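Local coordinates for protein beta-galactosidase (Bacillus circulans subsp. alkalophilus, PDB 3TTY) that hydrolyses terminal beta-D-galactose residues from beta-galactosides and binds galactose in a pocket of its TIM-barrel domain, at residues Arg52-Tyr57 against Arg122-Ile127; Thr80-His85 against Lys234-Glu239; Glu505-Met510 against His551-Glu556; Thr573-Lys576 against Gln581-Tyr584. All blocks are in the same frame, centred on the assembly; numbering follows the deposited sequence.

Interaction 1: residues Arg52-Tyr57 against Arg122-Ile127; sequences RDEVSY and RKYAKI
Glu54 and Tyr124 bring their CA atoms to 8.2 Å where the irregular segment 52-57 passes helix 119-135, and the spacing widens to 10.5 Å between the CA atoms of Tyr57 and Ile127, so side chains and a water must span the gap. The Tyr57 hydroxyl spans one end of it. Tyr57 OH lies 3.3 Å from Ile127 CG2, with the two side chains crossing at about a right angle, and the same oxygen approaches the edge of the Tyr124 ring near its plane, 4.0 Å from Tyr124 CD1. Water 1 sits in the plane of the Tyr57 ring: it accepts from Tyr57 OH at 2.6 Å and donates to Tyr124 O at 2.7 Å, so the hydroxyl is tied indirectly to the helix backbone. At the other end, CB and CG of Glu54 pack against the Tyr124 hydroxyl, Glu54 CB being 3.3 Å from Tyr124 OH. The Glu54 chain bends at chi2 (95°), which turns the carboxylate off the helix; OE2 is hydrogen-bonded to Tyr93 instead. Asp53 shapes the loop behind this contact through an Asx turn, its OD1 accepting from Val55 N at 2.8 Å with an N-H...O angle of 155°. The contact belongs to the outer part of the TIM barrel and joins the loop between helices 47-50 and 60-71 to helix 119-135, which precedes strand 142-146. Tyr124 also packs on Trp47 of helix 47-50 and Met89 of helix 87-92, Tyr57 makes a cation-pi contact with Lys131 further along helix 119-135, and Ala125 leans on Glu236 of helix 215-243.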
# COMPACT_ATOMS: atom_id res chain seq x y z
N ARG A 52 -1.06 -30.66 27.82
CA ARG A 52 -2.41 -30.10 27.76
C ARG A 52 -2.72 -29.08 28.87
O ARG A 52 -3.76 -28.43 28.85
CB ARG A 52 -3.44 -31.22 27.81
CG ARG A 52 -3.35 -32.06 29.07
CD ARG A 52 -4.73 -32.46 29.55
NE ARG A 52 -5.40 -33.36 28.62
CZ ARG A 52 -6.71 -33.32 28.32
NH1 ARG A 52 -7.51 -32.41 28.88
NH2 ARG A 52 -7.21 -34.21 27.46
N ASP A 53 -1.82 -28.99 29.85
CA ASP A 53 -1.93 -28.03 30.94
C ASP A 53 -0.58 -27.91 31.65
O ASP A 53 0.39 -28.54 31.24
CB ASP A 53 -3.08 -28.36 31.91
CG ASP A 53 -2.84 -29.66 32.68
OD1 ASP A 53 -1.65 -30.00 32.92
OD2 ASP A 53 -3.83 -30.32 33.06
N GLU A 54 -0.52 -27.14 32.73
CA GLU A 54 0.76 -26.78 33.34
C GLU A 54 1.49 -27.99 33.90
O GLU A 54 2.69 -27.95 34.15
CB GLU A 54 0.57 -25.74 34.45
CG GLU A 54 -0.04 -24.42 33.96
CD GLU A 54 -1.55 -24.36 34.14
OE1 GLU A 54 -2.20 -25.42 34.06
OE2 GLU A 54 -2.08 -23.25 34.39
N VAL A 55 0.75 -29.08 34.05
CA VAL A 55 1.19 -30.18 34.88
C VAL A 55 1.24 -31.54 34.15
O VAL A 55 1.84 -32.49 34.63
CB VAL A 55 0.26 -30.25 36.12
CG1 VAL A 55 -0.36 -31.62 36.30
CG2 VAL A 55 0.99 -29.75 37.35
N SER A 56 0.62 -31.63 32.97
CA SER A 56 0.43 -32.92 32.31
C SER A 56 1.23 -33.07 31.03
O SER A 56 1.20 -32.20 30.17
CB SER A 56 -1.06 -33.14 32.01
OG SER A 56 -1.84 -33.03 33.18
N TYR A 57 1.95 -34.20 30.92
CA TYR A 57 2.78 -34.51 29.76
C TYR A 57 2.50 -35.92 29.23
O TYR A 57 2.53 -36.90 29.97
CB TYR A 57 4.28 -34.37 30.10
CG TYR A 57 4.71 -32.96 30.50
CD1 TYR A 57 5.20 -32.07 29.56
CD2 TYR A 57 4.62 -32.54 31.81
CE1 TYR A 57 5.58 -30.79 29.92
CE2 TYR A 57 5.01 -31.25 32.18
CZ TYR A 57 5.49 -30.39 31.23
OH TYR A 57 5.87 -29.13 31.60
N ARG A 122 9.71 -19.26 28.71
CA ARG A 122 11.02 -19.78 29.08
C ARG A 122 10.90 -20.91 30.09
O ARG A 122 11.61 -21.91 29.98
CB ARG A 122 11.93 -18.67 29.59
CG ARG A 122 12.40 -17.74 28.49
CD ARG A 122 13.72 -17.10 28.84
NE ARG A 122 14.08 -16.01 27.94
CZ ARG A 122 15.26 -15.40 27.94
NH1 ARG A 122 16.20 -15.79 28.80
NH2 ARG A 122 15.51 -14.41 27.08
N LYS A 123 9.98 -20.77 31.04
CA LYS A 123 9.71 -21.84 32.01
C LYS A 123 9.30 -23.16 31.35
O LYS A 123 9.91 -24.20 31.57
CB LYS A 123 8.66 -21.41 33.04
CG LYS A 123 8.27 -22.48 34.04
CD LYS A 123 7.27 -21.94 35.06
CE LYS A 123 6.70 -23.06 35.94
NZ LYS A 123 5.68 -22.54 36.92
N TYR A 124 8.27 -23.13 30.51
CA TYR A 124 7.78 -24.39 29.95
C TYR A 124 8.59 -24.92 28.77
O TYR A 124 8.66 -26.12 28.55
CB TYR A 124 6.29 -24.30 29.63
CG TYR A 124 5.46 -24.14 30.87
CD1 TYR A 124 5.36 -25.18 31.79
CD2 TYR A 124 4.80 -22.94 31.14
CE1 TYR A 124 4.61 -25.04 32.94
CE2 TYR A 124 4.03 -22.80 32.30
CZ TYR A 124 3.95 -23.85 33.20
OH TYR A 124 3.21 -23.73 34.36
N ALA A 125 9.22 -24.02 28.02
CA ALA A 125 10.03 -24.44 26.90
C ALA A 125 11.26 -25.19 27.41
O ALA A 125 11.63 -26.23 26.87
CB ALA A 125 10.44 -23.25 26.02
N LYS A 126 11.89 -24.67 28.47
CA LYS A 126 12.99 -25.37 29.12
C LYS A 126 12.58 -26.75 29.67
O LYS A 126 13.23 -27.75 29.43
CB LYS A 126 13.58 -24.53 30.25
CG LYS A 126 14.63 -25.27 31.07
CD LYS A 126 15.49 -24.33 31.92
CE LYS A 126 16.59 -25.11 32.66
NZ LYS A 126 17.50 -24.21 33.41
N ILE A 127 11.48 -26.78 30.41
CA ILE A 127 10.98 -28.05 30.91
C ILE A 127 10.72 -29.06 29.78
O ILE A 127 11.15 -30.21 29.86
CB ILE A 127 9.72 -27.86 31.77
CG1 ILE A 127 10.09 -27.10 33.05
CG2 ILE A 127 9.09 -29.22 32.12
CD1 ILE A 127 8.93 -26.83 34.00
O HOH W 1 6.71 -27.72 29.62

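Interaction 2: residues Thr80-His85 against Lys234-Glu239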
# COMPACT_ATOMS: atom_id res chain seq x y z
N THR A 80 12.21 -30.05 19.60
CA THR A 80 11.70 -29.79 20.95
C THR A 80 10.24 -29.34 20.96
O THR A 80 9.64 -29.25 22.04
CB THR A 80 12.53 -28.71 21.63
OG1 THR A 80 12.50 -27.52 20.83
CG2 THR A 80 13.97 -29.17 21.78
N SER A 81 9.68 -29.02 19.79
CA SER A 81 8.27 -28.64 19.68
C SER A 81 7.97 -27.24 20.22
O SER A 81 6.81 -26.89 20.40
CB SER A 81 7.36 -29.64 20.40
OG SER A 81 6.56 -30.36 19.49
N THR A 82 9.00 -26.44 20.47
CA THR A 82 8.79 -25.12 21.05
C THR A 82 8.50 -23.99 20.06
O THR A 82 8.35 -22.84 20.46
CB THR A 82 9.97 -24.73 21.96
OG1 THR A 82 11.17 -24.70 21.19
CG2 THR A 82 10.11 -25.72 23.12
N GLY A 83 8.40 -24.30 18.77
CA GLY A 83 8.17 -23.28 17.76
C GLY A 83 6.74 -22.75 17.70
O GLY A 83 6.47 -21.76 17.04
N ALA A 84 5.82 -23.41 18.39
CA ALA A 84 4.44 -22.93 18.47
C ALA A 84 3.85 -23.38 19.79
O ALA A 84 3.78 -24.58 20.06
CB ALA A 84 3.60 -23.46 17.31
N HIS A 85 3.45 -22.42 20.63
CA HIS A 85 2.94 -22.72 21.95
C HIS A 85 1.48 -23.17 21.89
O HIS A 85 0.82 -22.98 20.89
CB HIS A 85 3.14 -21.52 22.90
CG HIS A 85 2.49 -20.25 22.42
ND1 HIS A 85 3.21 -19.14 22.06
CD2 HIS A 85 1.19 -19.92 22.26
CE1 HIS A 85 2.39 -18.17 21.70
NE2 HIS A 85 1.15 -18.63 21.81
N LYS A 234 19.77 -21.01 23.35
CA LYS A 234 20.81 -21.46 24.27
C LYS A 234 20.22 -22.11 25.50
O LYS A 234 20.74 -23.12 25.99
CB LYS A 234 21.71 -20.30 24.69
CG LYS A 234 22.32 -19.53 23.52
CD LYS A 234 23.56 -18.71 23.92
CE LYS A 234 23.37 -18.00 25.26
NZ LYS A 234 24.53 -17.12 25.60
N MET A 235 19.14 -21.53 26.01
CA MET A 235 18.47 -22.09 27.16
C MET A 235 18.03 -23.54 26.90
O MET A 235 18.19 -24.39 27.78
CB MET A 235 17.27 -21.23 27.55
CG MET A 235 16.40 -21.83 28.65
SD MET A 235 14.77 -21.05 28.76
CE MET A 235 13.93 -21.79 27.34
N GLU A 236 17.48 -23.82 25.72
CA GLU A 236 17.03 -25.18 25.41
C GLU A 236 18.22 -26.09 25.11
O GLU A 236 18.29 -27.22 25.59
CB GLU A 236 16.03 -25.20 24.24
CG GLU A 236 14.64 -24.65 24.58
CD GLU A 236 13.60 -24.95 23.49
OE1 GLU A 236 13.59 -26.08 22.95
OE2 GLU A 236 12.79 -24.06 23.18
N ARG A 237 19.15 -25.57 24.33
CA ARG A 237 20.37 -26.28 24.00
C ARG A 237 21.00 -26.82 25.29
O ARG A 237 21.35 -27.99 25.36
CB ARG A 237 21.34 -25.35 23.27
CG ARG A 237 22.73 -25.92 23.04
CD ARG A 237 23.74 -24.80 22.77
NE ARG A 237 24.08 -24.10 24.00
CZ ARG A 237 24.77 -22.97 24.05
NH1 ARG A 237 25.20 -22.39 22.94
NH2 ARG A 237 25.04 -22.41 25.22
N ASP A 238 21.12 -25.97 26.31
CA ASP A 238 21.77 -26.37 27.56
C ASP A 238 21.02 -27.48 28.30
O ASP A 238 21.63 -28.40 28.84
CB ASP A 238 21.99 -25.17 28.48
CG ASP A 238 23.04 -24.18 27.93
OD1 ASP A 238 23.81 -24.54 27.01
OD2 ASP A 238 23.10 -23.04 28.45
N GLU A 239 19.70 -27.39 28.33
CA GLU A 239 18.90 -28.41 28.99
C GLU A 239 19.01 -29.74 28.24
O GLU A 239 19.08 -30.80 28.85
CB GLU A 239 17.44 -27.94 29.12
CG GLU A 239 16.53 -28.84 29.96
CD GLU A 239 16.95 -28.94 31.43
OE1 GLU A 239 17.89 -28.24 31.86
OE2 GLU A 239 16.31 -29.73 32.16
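Thr80 and Thr82 share the carboxylate of Glu236 between them, a fork that joins two parts of the TIM barrel: the loop leaving strand 75-79 and the helix 215-243 that precedes strand 249-253. Glu236 sets CG beside its backbone N, anti to the carbonyl carbon (chi1 -73°), and runs extended from there, which carries the carboxylate straight across to the loop. Each carboxylate oxygen then accepts one hydroxyl through its syn lone pair: Glu236 OE1 takes Thr80 OG1 at 2.8 Å, and Glu236 OE2 takes Thr82 OG1 at 2.6 Å. Both threonines place OG1 between the backbone N and the carbonyl carbon (chi1 58° for Thr80, 60° for Thr82), and this matching choice faces the two hydroxyls to the same acceptor group. The approaches differ, however. Thr82 meets Glu236 from the opposite direction, whereas Thr80 comes in at a slant. With both oxygens engaged, rotation of the carboxylate should be restricted, and two donated protons probably favour its ionised form in this buried setting. Thr80 OG1 is also hydrogen-bonded to Ser148 N, whose residue directly precedes the galactose-pocket residues Asn149 and Glu150 in sequence, and the Thr82 side chain itself lies about 12 Å from a bound galactose. Helix 119-135 packs alongside, Ala129 touching Glu236 and Ala125 touching Thr82; the methyl of Thr82 closes in as well, its CG2 lying 3.2 Å from Glu236 OE2.

Interaction 3: residues Glu505-Met510 against His551-Glu556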
# COMPACT_ATOMS: atom_id res chain seq x y z
N GLU A 505 38.18 5.37 8.93
CA GLU A 505 39.26 4.46 9.33
C GLU A 505 39.87 3.71 8.14
O GLU A 505 40.96 3.15 8.25
CB GLU A 505 38.77 3.45 10.38
CG GLU A 505 38.10 4.10 11.60
CD GLU A 505 37.74 3.10 12.68
OE1 GLU A 505 38.53 2.15 12.90
OE2 GLU A 505 36.67 3.25 13.33
N LEU A 506 39.17 3.71 7.00
CA LEU A 506 39.66 3.02 5.81
C LEU A 506 40.35 3.99 4.84
O LEU A 506 40.76 3.59 3.74
CB LEU A 506 38.51 2.30 5.08
CG LEU A 506 37.75 1.20 5.82
CD1 LEU A 506 36.57 0.72 5.01
CD2 LEU A 506 38.67 0.04 6.16
N ARG A 507 40.50 5.25 5.24
CA ARG A 507 41.04 6.28 4.34
C ARG A 507 42.50 6.01 3.95
O ARG A 507 42.87 6.15 2.80
CB ARG A 507 40.89 7.68 4.95
CG ARG A 507 41.45 8.81 4.08
CD ARG A 507 41.08 10.18 4.67
NE ARG A 507 41.58 11.31 3.89
CZ ARG A 507 41.32 12.58 4.19
NH1 ARG A 507 40.56 12.88 5.23
NH2 ARG A 507 41.81 13.56 3.44
N ASN A 508 43.31 5.58 4.91
CA ASN A 508 44.70 5.31 4.62
C ASN A 508 44.89 4.13 3.70
O ASN A 508 45.67 4.19 2.75
CB ASN A 508 45.49 5.08 5.91
CG ASN A 508 45.65 6.33 6.73
OD1 ASN A 508 45.80 7.44 6.18
ND2 ASN A 508 45.62 6.18 8.05
N VAL A 509 44.18 3.04 3.98
CA VAL A 509 44.40 1.83 3.21
C VAL A 509 43.83 1.99 1.80
O VAL A 509 44.37 1.43 0.85
CB VAL A 509 43.84 0.58 3.90
CG1 VAL A 509 42.31 0.60 3.94
CG2 VAL A 509 44.34 -0.66 3.19
N MET A 510 42.76 2.77 1.66
CA MET A 510 42.14 2.96 0.35
C MET A 510 42.85 4.04 -0.46
O MET A 510 42.80 4.02 -1.68
CB MET A 510 40.65 3.28 0.49
CG MET A 510 39.83 2.17 1.16
SD MET A 510 40.17 0.50 0.56
CE MET A 510 39.79 0.69 -1.19
N HIS A 551 38.74 11.93 -4.08
CA HIS A 551 40.05 12.46 -4.46
C HIS A 551 41.16 11.44 -4.25
O HIS A 551 41.31 10.89 -3.16
CB HIS A 551 40.39 13.72 -3.67
CG HIS A 551 39.34 14.79 -3.75
ND1 HIS A 551 39.40 15.80 -4.68
CD2 HIS A 551 38.21 14.99 -3.03
CE1 HIS A 551 38.35 16.59 -4.52
NE2 HIS A 551 37.61 16.12 -3.53
N ALA A 552 41.95 11.21 -5.29
CA ALA A 552 43.10 10.31 -5.15
C ALA A 552 44.18 11.00 -4.33
O ALA A 552 44.61 12.11 -4.64
CB ALA A 552 43.64 9.92 -6.52
N GLU A 553 44.61 10.34 -3.25
CA GLU A 553 45.65 10.87 -2.40
C GLU A 553 46.92 10.07 -2.62
O GLU A 553 47.91 10.61 -3.11
CB GLU A 553 45.20 10.84 -0.92
CG GLU A 553 43.99 11.73 -0.67
CD GLU A 553 43.58 11.82 0.79
OE1 GLU A 553 43.35 10.77 1.43
OE2 GLU A 553 43.48 12.96 1.30
N THR A 554 46.89 8.79 -2.29
CA THR A 554 48.02 7.90 -2.56
C THR A 554 47.68 6.94 -3.70
O THR A 554 48.56 6.29 -4.28
CB THR A 554 48.41 7.09 -1.30
OG1 THR A 554 49.15 7.94 -0.40
CG2 THR A 554 49.30 5.93 -1.68
N ALA A 555 46.39 6.85 -4.02
CA ALA A 555 45.90 5.87 -4.98
C ALA A 555 46.05 6.32 -6.44
O ALA A 555 45.89 7.49 -6.77
CB ALA A 555 44.44 5.53 -4.68
N GLU A 556 46.36 5.36 -7.30
CA GLU A 556 46.36 5.56 -8.74
C GLU A 556 44.93 5.51 -9.26
O GLU A 556 44.12 4.72 -8.78
CB GLU A 556 47.19 4.45 -9.40
CG GLU A 556 47.18 4.43 -10.93
CD GLU A 556 47.89 3.20 -11.51
OE1 GLU A 556 48.19 2.25 -10.74
OE2 GLU A 556 48.16 3.18 -12.73
O HOH W 2 44.38 8.53 1.77
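The guanidinium of Arg507 and the carboxylate of Glu553 meet edge to edge, their planes only 20° apart, while Trp513 engages the guanidinium in a cation-pi contact. The grip is side-on and uses two nitrogens, one for each oxygen. Arg507 NE donates to Glu553 OE1 at 3.1 Å with an N-H...O angle of 178°, and Arg507 NH2 donates to Glu553 OE2 at 2.8 Å and 176°. Both oxygens lie practically in the guanidinium plane and are met on their syn sides, slightly out of the carboxylate plane. Arg507 reaches this position as a fully extended chain, CG being anti to the backbone N; Glu553 is also extended beyond CG and crosses it at about a right angle. A second, indirect link comes from water 2, which donates to Glu553 OE1 at 2.5 Å and to Arg507 O at 3.0 Å. Further along, the backbones converge to 7.1 Å between the CA atoms of Met510 and Ala555, where Ala555 CB touches Met510 O at 3.7 Å. Gly511, just after helix 507-510, adds backbone hydrogen bonds to Glu553, Thr554 and Ala555, so this short helix and the turn between strands 546-552 and 556-561 are held together by main chain as well as side chain. Two near-linear bonds with paired charges fix the rotation of both groups; because Glu553 is exposed, solvent probably screens the pair, and geometric fit may matter here as much as net electrostatic gain.

Interaction 4: residues Thr573-Lys576 against Gln581-Tyr584; sequences TRNK and QSYY
Thr573 pairs with Tyr584, and Asn575 with Ser582, as the hydrogen-bonded positions of an antiparallel hairpin whose short segments run at 158° to one another. Each pair satisfies two amides and two carbonyls. Thr573 N donates to Tyr584 O at 3.2 Å and Tyr584 N returns a bond to Thr573 O at 3.1 Å; Asn575 N reaches Ser582 O at 2.7 Å, and Ser582 N reaches Asn575 O at 2.8 Å. Three of these carbonyls also take CA-H...O contacts, from Tyr583, Arg574 and Gln581. Water 3 accepts from Thr573 OG1 at 2.5 Å and donates to Ser582 O at 3.1 Å, giving that carbonyl a second polar donor. At the non-hydrogen-bonded pair Arg574-Tyr583 the side chains lie side by side. Extended from CG to NE, with CG anti to the backbone N, Arg574 runs along the Tyr583 ring, Arg574 CG coming 3.6 Å from Tyr583 CE1. Arg574 NE then donates to Tyr583 OH at 3.0 Å, the hydroxyl lying in the guanidinium plane, although the N-H...O angle is a bent 139°. Glu604 completes this cluster, OE2 pairing with Arg574 NH2 and OE1 with Tyr583 OH. On the Asn575-Ser582 face, Asn575 ND2 and Ser582 OG both bond Val509 O, while Tyr584 OH finds Asp548 OD2. The hairpin lies within a mixed sheet between strands 481-485 and 556-561; helix 591-604 packs on the Tyr583 and Gln581 side, and strands 512-519 and 546-552 meet Thr573 and Tyr584 on the other.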
# COMPACT_ATOMS: atom_id res chain seq x y z
N THR A 573 39.90 3.26 -8.35
CA THR A 573 41.25 3.55 -7.90
C THR A 573 41.95 2.29 -7.39
O THR A 573 41.29 1.35 -6.94
CB THR A 573 41.27 4.65 -6.81
OG1 THR A 573 40.70 4.14 -5.60
CG2 THR A 573 40.49 5.89 -7.28
N ARG A 574 43.28 2.29 -7.49
CA ARG A 574 44.11 1.21 -6.96
C ARG A 574 45.20 1.80 -6.07
O ARG A 574 46.02 2.60 -6.55
CB ARG A 574 44.75 0.41 -8.10
CG ARG A 574 45.69 -0.71 -7.65
CD ARG A 574 46.40 -1.37 -8.82
NE ARG A 574 47.13 -2.57 -8.44
CZ ARG A 574 48.42 -2.59 -8.10
NH1 ARG A 574 49.12 -1.47 -8.09
NH2 ARG A 574 49.01 -3.74 -7.77
N ASN A 575 45.21 1.42 -4.80
CA ASN A 575 46.25 1.86 -3.87
C ASN A 575 47.22 0.76 -3.51
O ASN A 575 46.80 -0.28 -3.00
CB ASN A 575 45.67 2.41 -2.57
CG ASN A 575 46.70 3.25 -1.77
OD1 ASN A 575 47.41 4.07 -2.34
ND2 ASN A 575 46.80 3.01 -0.47
N LYS A 576 48.51 0.98 -3.73
CA LYS A 576 49.52 0.03 -3.26
C LYS A 576 49.81 0.27 -1.78
O LYS A 576 50.08 1.39 -1.37
CB LYS A 576 50.81 0.14 -4.06
CG LYS A 576 51.80 -1.00 -3.79
CD LYS A 576 51.25 -2.33 -4.32
CE LYS A 576 52.29 -3.43 -4.21
NZ LYS A 576 51.79 -4.75 -4.71
N GLN A 581 47.30 -4.49 -2.28
CA GLN A 581 46.63 -3.51 -3.15
C GLN A 581 45.23 -3.34 -2.63
O GLN A 581 44.62 -4.30 -2.17
CB GLN A 581 46.44 -4.08 -4.56
CG GLN A 581 47.67 -4.45 -5.32
CD GLN A 581 48.32 -5.70 -4.83
OE1 GLN A 581 49.51 -5.70 -4.56
NE2 GLN A 581 47.57 -6.79 -4.74
N SER A 582 44.68 -2.14 -2.78
CA SER A 582 43.27 -1.92 -2.45
C SER A 582 42.58 -1.16 -3.58
O SER A 582 43.14 -0.23 -4.17
CB SER A 582 43.11 -1.19 -1.12
OG SER A 582 43.57 0.15 -1.21
N TYR A 583 41.35 -1.57 -3.88
CA TYR A 583 40.58 -1.01 -4.98
C TYR A 583 39.29 -0.39 -4.45
O TYR A 583 38.51 -1.03 -3.76
CB TYR A 583 40.24 -2.11 -5.99
CG TYR A 583 41.43 -2.68 -6.74
CD1 TYR A 583 41.81 -2.15 -7.97
CD2 TYR A 583 42.17 -3.73 -6.22
CE1 TYR A 583 42.89 -2.65 -8.66
CE2 TYR A 583 43.26 -4.24 -6.90
CZ TYR A 583 43.61 -3.69 -8.13
OH TYR A 583 44.69 -4.19 -8.82
N TYR A 584 39.07 0.87 -4.79
CA TYR A 584 37.86 1.56 -4.39
C TYR A 584 36.96 1.75 -5.61
O TYR A 584 37.39 2.32 -6.61
CB TYR A 584 38.20 2.91 -3.79
CG TYR A 584 37.08 3.58 -3.04
CD1 TYR A 584 36.93 3.39 -1.68
CD2 TYR A 584 36.18 4.42 -3.69
CE1 TYR A 584 35.91 4.00 -0.97
CE2 TYR A 584 35.14 5.04 -2.99
CZ TYR A 584 35.02 4.83 -1.63
OH TYR A 584 34.01 5.43 -0.91
O HOH W 3 41.99 2.66 -4.06

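From the N terminus, interaction 1 opens at 52-57 and closes a loop at 122-127, but interaction 2 starts inside it at 80-85 and closes only at 234-239, so the two cross. They touch through helices 119-135 and 215-243, and together bind successive loops and helices of the TIM barrel. The chain then enters the trimerisation domain, on the opposite side of its centre and about 48 to 59 Å away between contact centres. There interaction 3 closes before the tight hairpin of interaction 4 opens, in series. Glu556 N and Arg574 O, 2.9 Å apart and probably hydrogen-bonded, join neighbouring strands of the mixed sheet, while Val509 O, 2.6 Å from Ser582 OG, probably ties 505-510 to it.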